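Local coordinates for DNA ligase (Archaeoglobus fulgidus, PDB 3GDE), which probably seals nicks in double-stranded DNA during replication, recombination and repair, consuming ATP and passing through an enzyme-bound AMP intermediate, at residues Leu237-Val241 / Val382-Arg386; Phe12-Leu16 / Arg28-Phe32; Glu287-Val292 / Val365-Ile371. One frame throughout, in Å; residues are numbered along the deposited sequence.

In the fold
Contact 2 comes first along the chain and joins the two opening helices, 6-16 and 22-34, of the helical N-terminal DNA-binding region. Contacts 1 and 3 both belong to the ATP-dependent adenylation domain, with contact 3 nested inside the loop that contact 1 closes. Strand 371-379 of the large mixed sheet connects them: it starts at the end of 365-371 in contact 3, and helix 382-394 of contact 1 follows it. Their centres are 31 Å apart, whereas contact 2 lies 51 Å from each, on the opposite side of the chain's centre from contact 3. Contact 2 is thus packing within the DNA-binding region, while contacts 1 and 3 pack helices against the sheet of the adenylation domain.

Contact 1 (Leu237-Val241 / Val382-Arg386); sequences LESAV and VDEVR
Two short helical segments, 237-241 and 382-386, cross with their axes 10.0 Å apart at closest approach and their N-to-C directions at 123°. Both start at the first turn of their helices. In the register, Glu238 CA faces Val382 CA at 5.9 Å and Leu237 CA faces Arg386 CA at 7.4 Å. Leu237 (chi1 t) gives the most surface and points straight across: its CG meets Val385 CG2 at 3.8 Å, its CD2 meets Val382 CG1 at 3.8 Å, and its CD1 lies 3.9 Å from Arg386 CA. Val382 (chi1 t) fits beside it, with CG2 only 3.3 Å from Val241 CG1 and CG1 3.9 Å from Glu238 CB. One helical turn on from Leu237, Val241 also reaches Val385, CG2 to CG1 at 4.0 Å. Arg386 (chi1 t, chi2 t, chi3 -93°) folds back over the partly exposed border, so that Leu237 CD2 covers one guanidinium face. Glu238 (chi1 p, chi2 m) comes to the guanidinium edge, and its OE1 accepts from both NH2 (2.9 Å) and NH1 (3.0 Å) of Arg386 in a salt bridge. Val385 and Ala240 both also touch Ile402 of strand 399-403. An apolar seam edged by an ion pair thus joins two helices against the mixed sheet of the nucleotidyltransferase-type adenylation domain.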
# COMPACT_ATOMS: atom_id res chain seq x y z
N LEU A 237 -20.84 8.15 -20.03
CA LEU A 237 -20.43 9.53 -20.27
C LEU A 237 -21.56 10.54 -20.00
O LEU A 237 -21.34 11.54 -19.31
CB LEU A 237 -19.92 9.63 -21.71
CG LEU A 237 -19.22 10.88 -22.23
CD1 LEU A 237 -18.18 10.45 -23.24
CD2 LEU A 237 -20.23 11.82 -22.87
N GLU A 238 -22.75 10.28 -20.53
CA GLU A 238 -23.88 11.21 -20.42
C GLU A 238 -24.58 11.20 -19.05
O GLU A 238 -25.28 12.15 -18.71
CB GLU A 238 -24.89 11.02 -21.55
CG GLU A 238 -25.32 9.58 -21.81
CD GLU A 238 -24.35 8.82 -22.70
OE1 GLU A 238 -23.87 9.41 -23.70
OE2 GLU A 238 -24.06 7.64 -22.40
N SER A 239 -24.40 10.13 -18.28
CA SER A 239 -24.92 10.08 -16.91
C SER A 239 -24.03 10.89 -15.97
O SER A 239 -24.52 11.55 -15.05
CB SER A 239 -25.02 8.64 -16.42
OG SER A 239 -23.77 7.99 -16.52
N ALA A 240 -22.72 10.81 -16.21
CA ALA A 240 -21.75 11.60 -15.46
C ALA A 240 -21.93 13.09 -15.74
O ALA A 240 -22.01 13.90 -14.81
CB ALA A 240 -20.33 11.15 -15.80
N VAL A 241 -22.02 13.44 -17.02
CA VAL A 241 -22.09 14.85 -17.43
C VAL A 241 -23.50 15.45 -17.29
O VAL A 241 -23.77 16.55 -17.79
CB VAL A 241 -21.47 15.06 -18.86
CG1 VAL A 241 -22.40 14.55 -19.94
CG2 VAL A 241 -21.12 16.53 -19.10
N VAL A 382 -22.79 17.14 -23.89
CA VAL A 382 -22.45 15.71 -24.02
C VAL A 382 -21.63 15.43 -25.28
O VAL A 382 -20.77 14.54 -25.29
CB VAL A 382 -23.72 14.79 -23.96
CG1 VAL A 382 -23.39 13.35 -24.32
CG2 VAL A 382 -24.36 14.84 -22.59
N ASP A 383 -21.88 16.20 -26.34
CA ASP A 383 -21.18 16.04 -27.62
C ASP A 383 -19.73 16.50 -27.55
O ASP A 383 -18.85 15.91 -28.19
CB ASP A 383 -21.91 16.79 -28.74
CG ASP A 383 -23.22 16.11 -29.15
OD1 ASP A 383 -23.92 16.67 -30.02
OD2 ASP A 383 -23.54 15.03 -28.61
N GLU A 384 -19.50 17.57 -26.78
CA GLU A 384 -18.14 18.08 -26.57
C GLU A 384 -17.27 17.10 -25.78
O GLU A 384 -16.11 16.86 -26.14
CB GLU A 384 -18.16 19.46 -25.90
CG GLU A 384 -18.29 20.63 -26.87
CD GLU A 384 -17.75 21.94 -26.30
OE1 GLU A 384 -17.61 22.05 -25.06
OE2 GLU A 384 -17.47 22.87 -27.10
N VAL A 385 -17.83 16.52 -24.72
CA VAL A 385 -17.11 15.54 -23.91
C VAL A 385 -16.88 14.22 -24.65
O VAL A 385 -15.84 13.59 -24.48
CB VAL A 385 -17.69 15.38 -22.46
CG1 VAL A 385 -19.19 15.53 -22.44
CG2 VAL A 385 -17.24 14.06 -21.80
N ARG A 386 -17.83 13.82 -25.50
CA ARG A 386 -17.63 12.65 -26.38
C ARG A 386 -16.52 12.87 -27.42
O ARG A 386 -15.81 11.93 -27.77
CB ARG A 386 -18.94 12.21 -27.05
CG ARG A 386 -18.81 10.88 -27.79
CD ARG A 386 -20.14 10.16 -27.95
NE ARG A 386 -20.40 9.21 -26.87
CZ ARG A 386 -21.43 9.28 -26.02
NH1 ARG A 386 -22.33 10.26 -26.10
NH2 ARG A 386 -21.56 8.35 -25.09

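Contact 2 (Phe12-Leu16 / Arg28-Phe32); sequences FCERL and RIAAF
A helical hairpin opens the all-helical N-terminal DNA-binding region: segments 12-16 and 28-32 lie on consecutive helices that run nearly antiparallel, at 167°, with axes 11.6 Å apart at closest approach. Phe12 CA pairs with Phe32 CA at 8.2 Å and Leu16 CA with Arg28 CA at 8.0 Å. Phe12 (chi1 t, chi2 66°) extends across the gap and stacks face to face on Phe32 (chi1 t, chi2 78°), ring centroids 4.0 Å apart and planes at 8°. Each CB also makes a CH-pi contact with the other ring; Phe32 CB sits 3.9 Å from the Phe12 ring centroid. The Phe12 ring edge meets the second backbone, CZ to Ile29 CA at 3.7 Å. At the exposed border a water bridges the helices, donating to Phe12 O at 3.1 Å and weakly accepting from Arg28 NE at 3.3 Å. Arg15 adds its CB, 4.0 Å from Arg28 NH2, while its own NE is hydrogen-bonded to Glu11 O. Leu16 (m, t) closes the buried side beside Ile49 of helix 39-49, which packs on Phe12 and Ile29 as well; Leu16 CD1 lies 4.0 Å from Ile29 CG1, and Leu16 CD2 3.8 Å from Arg28 CB.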
# COMPACT_ATOMS: atom_id res chain seq x y z
N PHE A 12 -0.43 -7.82 25.37
CA PHE A 12 -1.61 -7.06 24.95
C PHE A 12 -2.17 -7.58 23.62
O PHE A 12 -3.38 -7.75 23.49
CB PHE A 12 -1.29 -5.56 24.86
CG PHE A 12 -2.40 -4.74 24.23
CD1 PHE A 12 -3.63 -4.61 24.87
CD2 PHE A 12 -2.20 -4.10 23.02
CE1 PHE A 12 -4.66 -3.86 24.30
CE2 PHE A 12 -3.21 -3.34 22.44
CZ PHE A 12 -4.45 -3.22 23.08
N CYS A 13 -1.29 -7.82 22.64
CA CYS A 13 -1.69 -8.31 21.32
C CYS A 13 -2.29 -9.71 21.37
O CYS A 13 -3.27 -10.00 20.69
CB CYS A 13 -0.50 -8.31 20.36
SG CYS A 13 0.01 -6.66 19.87
N GLU A 14 -1.68 -10.57 22.18
CA GLU A 14 -2.15 -11.94 22.36
C GLU A 14 -3.61 -11.97 22.80
O GLU A 14 -4.40 -12.76 22.28
CB GLU A 14 -1.27 -12.67 23.35
CG GLU A 14 -1.37 -14.17 23.22
CD GLU A 14 -2.00 -14.83 24.42
OE1 GLU A 14 -3.05 -14.34 24.91
OE2 GLU A 14 -1.43 -15.84 24.89
N ARG A 15 -3.97 -11.09 23.73
CA ARG A 15 -5.33 -10.99 24.24
C ARG A 15 -6.33 -10.50 23.17
O ARG A 15 -7.50 -10.87 23.20
CB ARG A 15 -5.36 -10.11 25.49
CG ARG A 15 -5.15 -10.89 26.79
CD ARG A 15 -4.58 -10.04 27.94
NE ARG A 15 -3.16 -10.31 28.14
CZ ARG A 15 -2.67 -11.24 28.96
NH1 ARG A 15 -3.49 -12.00 29.69
NH2 ARG A 15 -1.36 -11.43 29.05
N LEU A 16 -5.85 -9.70 22.22
CA LEU A 16 -6.69 -9.20 21.13
C LEU A 16 -7.07 -10.27 20.12
O LEU A 16 -8.06 -10.13 19.40
CB LEU A 16 -5.99 -8.06 20.38
CG LEU A 16 -5.73 -6.72 21.05
CD1 LEU A 16 -5.06 -5.81 20.05
CD2 LEU A 16 -7.01 -6.09 21.61
N ARG A 28 -10.52 -1.73 23.60
CA ARG A 28 -9.29 -2.28 24.17
C ARG A 28 -8.04 -1.52 23.74
O ARG A 28 -7.19 -1.20 24.57
CB ARG A 28 -9.12 -3.76 23.81
CG ARG A 28 -10.15 -4.67 24.46
CD ARG A 28 -9.87 -4.83 25.94
NE ARG A 28 -8.88 -5.87 26.23
CZ ARG A 28 -9.12 -6.94 26.98
NH1 ARG A 28 -10.31 -7.12 27.54
NH2 ARG A 28 -8.15 -7.82 27.20
N ILE A 29 -7.94 -1.23 22.44
CA ILE A 29 -6.77 -0.54 21.89
C ILE A 29 -6.67 0.92 22.36
O ILE A 29 -5.57 1.38 22.66
CB ILE A 29 -6.72 -0.62 20.34
CG1 ILE A 29 -6.54 -2.08 19.90
CG2 ILE A 29 -5.60 0.30 19.75
CD1 ILE A 29 -6.76 -2.31 18.40
N ALA A 30 -7.81 1.61 22.41
CA ALA A 30 -7.88 2.97 22.95
C ALA A 30 -7.39 3.04 24.39
O ALA A 30 -6.56 3.89 24.72
CB ALA A 30 -9.32 3.53 22.86
N ALA A 31 -7.91 2.14 25.22
CA ALA A 31 -7.50 2.04 26.63
C ALA A 31 -6.00 1.88 26.79
O ALA A 31 -5.39 2.58 27.60
CB ALA A 31 -8.26 0.88 27.35
N PHE A 32 -5.41 0.97 26.02
CA PHE A 32 -3.95 0.75 26.01
C PHE A 32 -3.16 1.99 25.61
O PHE A 32 -2.20 2.38 26.29
CB PHE A 32 -3.59 -0.40 25.06
CG PHE A 32 -2.19 -0.91 25.22
CD1 PHE A 32 -1.85 -1.77 26.28
CD2 PHE A 32 -1.19 -0.56 24.30
CE1 PHE A 32 -0.55 -2.25 26.42
CE2 PHE A 32 0.12 -1.03 24.44
CZ PHE A 32 0.45 -1.87 25.50
O HOH W 1 -6.02 -6.81 24.79

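Contact 3 (Glu287-Val292 / Val365-Ile371)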
# COMPACT_ATOMS: atom_id res chain seq x y z
N GLU A 287 13.50 17.66 -15.50
CA GLU A 287 12.50 18.43 -16.26
C GLU A 287 11.62 19.27 -15.35
O GLU A 287 11.17 20.35 -15.73
CB GLU A 287 11.62 17.51 -17.11
CG GLU A 287 12.38 16.71 -18.14
CD GLU A 287 12.82 17.53 -19.34
OE1 GLU A 287 12.18 18.58 -19.64
OE2 GLU A 287 13.80 17.12 -20.00
N ILE A 288 11.34 18.75 -14.16
CA ILE A 288 10.60 19.49 -13.13
C ILE A 288 11.39 20.72 -12.64
O ILE A 288 10.83 21.82 -12.49
CB ILE A 288 10.20 18.54 -11.97
CG1 ILE A 288 8.92 17.78 -12.35
CG2 ILE A 288 10.02 19.29 -10.65
CD1 ILE A 288 8.84 16.38 -11.81
N LYS A 289 12.69 20.53 -12.43
CA LYS A 289 13.59 21.61 -11.99
C LYS A 289 13.69 22.76 -12.99
O LYS A 289 13.83 23.91 -12.59
CB LYS A 289 14.97 21.06 -11.64
CG LYS A 289 14.94 20.10 -10.47
CD LYS A 289 16.31 19.67 -10.02
CE LYS A 289 16.21 18.93 -8.70
NZ LYS A 289 17.49 18.27 -8.31
N LYS A 290 13.61 22.45 -14.28
CA LYS A 290 13.60 23.53 -15.28
C LYS A 290 12.22 24.05 -15.66
O LYS A 290 12.09 25.22 -16.02
CB LYS A 290 14.47 23.22 -16.51
CG LYS A 290 14.25 21.88 -17.17
CD LYS A 290 15.06 21.81 -18.45
CE LYS A 290 15.38 20.36 -18.82
NZ LYS A 290 15.95 20.27 -20.20
N SER A 291 11.20 23.21 -15.57
CA SER A 291 9.87 23.59 -16.07
C SER A 291 8.86 24.03 -15.02
O SER A 291 7.87 24.70 -15.35
CB SER A 291 9.28 22.47 -16.93
OG SER A 291 10.16 22.12 -17.99
N VAL A 292 9.07 23.65 -13.76
CA VAL A 292 8.07 24.02 -12.75
C VAL A 292 8.54 25.04 -11.71
O VAL A 292 9.71 25.07 -11.31
CB VAL A 292 7.30 22.78 -12.13
CG1 VAL A 292 7.12 21.63 -13.15
CG2 VAL A 292 7.96 22.27 -10.87
N VAL A 365 3.41 25.66 -13.92
CA VAL A 365 4.19 24.90 -14.89
C VAL A 365 4.35 25.65 -16.21
O VAL A 365 3.41 26.26 -16.73
CB VAL A 365 3.72 23.40 -15.04
CG1 VAL A 365 2.45 23.13 -14.27
CG2 VAL A 365 3.62 22.97 -16.51
N ASN A 366 5.58 25.61 -16.70
CA ASN A 366 5.93 26.13 -18.00
C ASN A 366 6.13 24.91 -18.90
O ASN A 366 7.11 24.17 -18.76
CB ASN A 366 7.21 26.98 -17.89
CG ASN A 366 7.95 27.11 -19.20
OD1 ASN A 366 7.57 27.89 -20.07
ND2 ASN A 366 9.03 26.33 -19.34
N GLU A 367 5.16 24.69 -19.79
CA GLU A 367 5.12 23.50 -20.63
C GLU A 367 6.37 23.33 -21.49
O GLU A 367 6.83 24.28 -22.13
CB GLU A 367 3.84 23.45 -21.48
CG GLU A 367 2.56 23.23 -20.66
CD GLU A 367 1.38 22.70 -21.49
OE1 GLU A 367 0.35 23.40 -21.57
OE2 GLU A 367 1.49 21.58 -22.05
N SER A 368 6.93 22.13 -21.48
CA SER A 368 8.04 21.76 -22.34
C SER A 368 7.70 20.45 -23.06
O SER A 368 6.55 19.99 -23.03
CB SER A 368 9.33 21.62 -21.53
OG SER A 368 9.17 20.73 -20.44
N GLU A 369 8.68 19.84 -23.72
CA GLU A 369 8.44 18.59 -24.44
C GLU A 369 8.15 17.44 -23.47
O GLU A 369 7.39 16.52 -23.80
CB GLU A 369 9.58 18.24 -25.40
CG GLU A 369 10.91 17.88 -24.72
CD GLU A 369 11.73 16.84 -25.50
OE1 GLU A 369 12.86 16.53 -25.05
OE2 GLU A 369 11.24 16.34 -26.55
N LYS A 370 8.74 17.50 -22.28
CA LYS A 370 8.62 16.42 -21.30
C LYS A 370 7.68 16.72 -20.13
O LYS A 370 7.36 15.81 -19.36
CB LYS A 370 10.00 15.98 -20.80
CG LYS A 370 10.89 15.34 -21.85
CD LYS A 370 11.92 14.42 -21.21
CE LYS A 370 13.02 14.03 -22.20
NZ LYS A 370 14.05 13.13 -21.60
N ILE A 371 7.25 17.98 -19.99
CA ILE A 371 6.32 18.39 -18.92
C ILE A 371 5.11 19.12 -19.52
O ILE A 371 5.26 20.19 -20.11
CB ILE A 371 7.00 19.31 -17.84
CG1 ILE A 371 8.18 18.62 -17.14
CG2 ILE A 371 5.97 19.86 -16.83
CD1 ILE A 371 7.86 17.31 -16.38
O HOH W 2 11.87 19.47 -22.10
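The last turn of helix 282-291 presents a shallow hollow, and the returning segment 365-371 supplies the bump that fills it, packing the helix against the large mixed sheet of the adenylation domain. That bump is Ile371, whose side chain lies against three residues of the last helical turn and against Val292 just beyond it: its CG1 touches Glu287 CB at 3.6 Å, its CB lies 4.0 Å from Ser291 CB, its CD1 is 4.2 Å from Ile288 CG1, and its CG2 is 4.2 Å from Val292 CG1. As first residue of strand 371-379, Ile371 also meets Ala337 and Phe339 of strand 335-342, filling the space between that strand and the helix. Beyond the helix end, Val292 forms a single beta bridge with Val365, while Asn366 N donates to Ser291 O at 2.8 Å. Glu367 points away from the helix and the chain turns back, bringing Ser368 toward it; Ser368 OG and Ser291 OG share a 3.0 Å hydrogen bond, either being a possible donor. Water 2 occupies the remaining gap, donating to Glu287 OE1 at 2.6 Å. Glu287 OE2 has a long salt bridge to Lys290 NZ of its own helix, 3.8 Å, and lies 4.3 Å from Lys370 NZ. No salt bridge spans the two segments: an apolar plug, a main-chain bond and a serine pair make the join.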